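Local structure of putative uncharacterized protein (Archaeoglobus fulgidus, 3VU0) at residues Asn17-Gln21 / Ala48-Val52. The protein is the C-terminal globular domain of an archaeal oligosaccharyltransferase of the AglB family, a compact unit of helices packed around a small mixed beta sheet. Sequence-based numbering, arbitrary orientation.
Sequences NLEAQ and AKKAV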
loop_
_atom_site.group_PDB
_atom_site.type_symbol
_atom_site.label_atom_id
_atom_site.label_comp_id
_atom_site.label_asym_id
_atom_site.label_seq_id
_atom_site.Cartn_x
_atom_site.Cartn_y
_atom_site.Cartn_z
ATOM N N ASN A 17 -19.033 0.858 -2.674
ATOM C CA ASN A 17 -18.975 1.676 -1.467
ATOM C C ASN A 17 -18.174 2.972 -1.573
ATOM O O ASN A 17 -18.527 3.964 -0.941
ATOM C CB ASN A 17 -18.463 0.837 -0.286
ATOM C CG ASN A 17 -19.523 -0.103 0.256
ATOM O OD1 ASN A 17 -20.481 0.332 0.904
ATOM N ND2 ASN A 17 -19.369 -1.397 -0.015
ATOM N N LEU A 18 -17.098 2.981 -2.352
ATOM C CA LEU A 18 -16.322 4.210 -2.486
ATOM C C LEU A 18 -17.096 5.193 -3.379
ATOM O O LEU A 18 -17.867 4.776 -4.246
ATOM C CB LEU A 18 -14.936 3.916 -3.078
ATOM C CG LEU A 18 -14.008 2.955 -2.314
ATOM C CD1 LEU A 18 -12.614 3.019 -2.919
ATOM C CD2 LEU A 18 -13.942 3.321 -0.840
ATOM N N GLU A 19 -16.900 6.492 -3.154
ATOM C CA GLU A 19 -17.595 7.518 -3.933
ATOM C C GLU A 19 -17.423 7.309 -5.437
ATOM O O GLU A 19 -16.300 7.240 -5.940
ATOM C CB GLU A 19 -17.103 8.916 -3.545
ATOM C CG GLU A 19 -17.418 9.331 -2.101
ATOM C CD GLU A 19 -16.548 8.621 -1.074
ATOM O OE1 GLU A 19 -15.335 8.468 -1.325
ATOM O OE2 GLU A 19 -17.075 8.229 -0.009
ATOM N N ALA A 20 -18.548 7.217 -6.141
ATOM C CA ALA A 20 -18.562 6.990 -7.585
ATOM C C ALA A 20 -17.725 7.978 -8.385
ATOM O O ALA A 20 -17.601 9.150 -8.019
ATOM C CB ALA A 20 -19.998 7.001 -8.097
ATOM N N GLN A 21 -17.158 7.487 -9.485
ATOM C CA GLN A 21 -16.330 8.303 -10.365
ATOM C C GLN A 21 -16.776 8.151 -11.816
ATOM O O GLN A 21 -17.607 7.296 -12.133
ATOM C CB GLN A 21 -14.856 7.903 -10.237
ATOM C CG GLN A 21 -14.288 8.056 -8.833
ATOM C CD GLN A 21 -12.777 7.901 -8.792
ATOM O OE1 GLN A 21 -12.228 6.933 -9.316
ATOM N NE2 GLN A 21 -12.100 8.854 -8.161
ATOM N N ALA A 48 -12.663 -2.301 -9.870
ATOM C CA ALA A 48 -13.291 -1.472 -8.844
ATOM C C ALA A 48 -13.761 -0.145 -9.434
ATOM O O ALA A 48 -14.558 0.569 -8.825
ATOM C CB ALA A 48 -12.308 -1.224 -7.701
ATOM N N LYS A 49 -13.255 0.177 -10.622
ATOM C CA LYS A 49 -13.615 1.407 -11.323
ATOM C C LYS A 49 -13.217 2.660 -10.552
ATOM O O LYS A 49 -13.979 3.628 -10.489
ATOM C CB LYS A 49 -15.126 1.438 -11.599
ATOM C CG LYS A 49 -15.667 0.197 -12.296
ATOM C CD LYS A 49 -15.006 -0.019 -13.654
ATOM C CE LYS A 49 -15.520 -1.289 -14.321
ATOM N NZ LYS A 49 -14.861 -1.537 -15.640
ATOM N N LYS A 50 -12.021 2.646 -9.973
ATOM C CA LYS A 50 -11.534 3.786 -9.210
ATOM C C LYS A 50 -10.144 4.196 -9.687
ATOM O O LYS A 50 -9.316 3.344 -10.011
ATOM C CB LYS A 50 -11.494 3.434 -7.718
ATOM C CG LYS A 50 -12.832 2.954 -7.165
ATOM C CD LYS A 50 -13.803 4.113 -7.002
ATOM C CE LYS A 50 -15.219 3.628 -6.720
ATOM N NZ LYS A 50 -15.839 3.013 -7.919
ATOM N N ALA A 51 -9.898 5.502 -9.733
ATOM C CA ALA A 51 -8.610 6.034 -10.163
ATOM C C ALA A 51 -7.494 5.569 -9.226
ATOM O O ALA A 51 -7.699 5.440 -8.018
ATOM C CB ALA A 51 -8.664 7.560 -10.194
ATOM N N VAL A 52 -6.311 5.335 -9.783
ATOM C CA VAL A 52 -5.185 4.872 -8.977
ATOM C C VAL A 52 -3.940 5.743 -9.083
ATOM O O VAL A 52 -3.774 6.517 -10.030
ATOM C CB VAL A 52 -4.782 3.423 -9.359
ATOM C CG1 VAL A 52 -5.931 2.467 -9.072
ATOM C CG2 VAL A 52 -4.396 3.357 -10.838
HETATM O O HOH W 1 -16.871 4.567 -10.052
#
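Gln-21 reaches across to the backbone of Ala-51, whose N donates to Gln-21 OE1 over 2.8 Å in the one direct hydrogen bond between the segments. The bond is nearly straight, 161° at the hydrogen, and the N-H approaches OE1 in the carbonyl plane. Beyond CG the glutamine chain runs extended, which carries the amide out to this neighbouring loop. The Ala-51 methyl, CB, lies 3.7 Å from Gln-21 OE1, beside the bond. The other end of the amide is held too: NE2 is hydrogen-bonded to the carbonyl of Tyr-32, so both polar atoms of the amide are gripped and its rotation is fixed.

Water supplies the second polar link. It accepts from Gln-21 N at 3.0 Å and from Lys-50 NZ at 2.8 Å, and donates to Lys-49 O. Lys-50 NZ also donates to Ala-48 O at 2.9 Å, in that carbonyl's plane, and weakly to Lys-49 O. The lysine chain bends at chi2 (-74°) and again at chi4 (-72°), folding NZ back onto the loop that bears it.

Segment 48-52 follows helix 41-46, and Lys-49 is the first residue to leave helical geometry, with positive phi, while 17-21 follows helix 5-17; the contact thus joins two post-helical loops within the AglB core domain. Ala-51 is also backbone-bonded to Val-34 of edge strand 33-35.

Apolar contact comes from the aliphatic part of the same lysine. Lys-50 CE lies 3.7 Å from Leu-18 CB, touching the leucine at its base rather than its methyls, and Tyr-32 packs on both side chains. Glu-19 OE1 forms a salt bridge with Arg-86 and a hydrogen bond with the Tyr-87 hydroxyl.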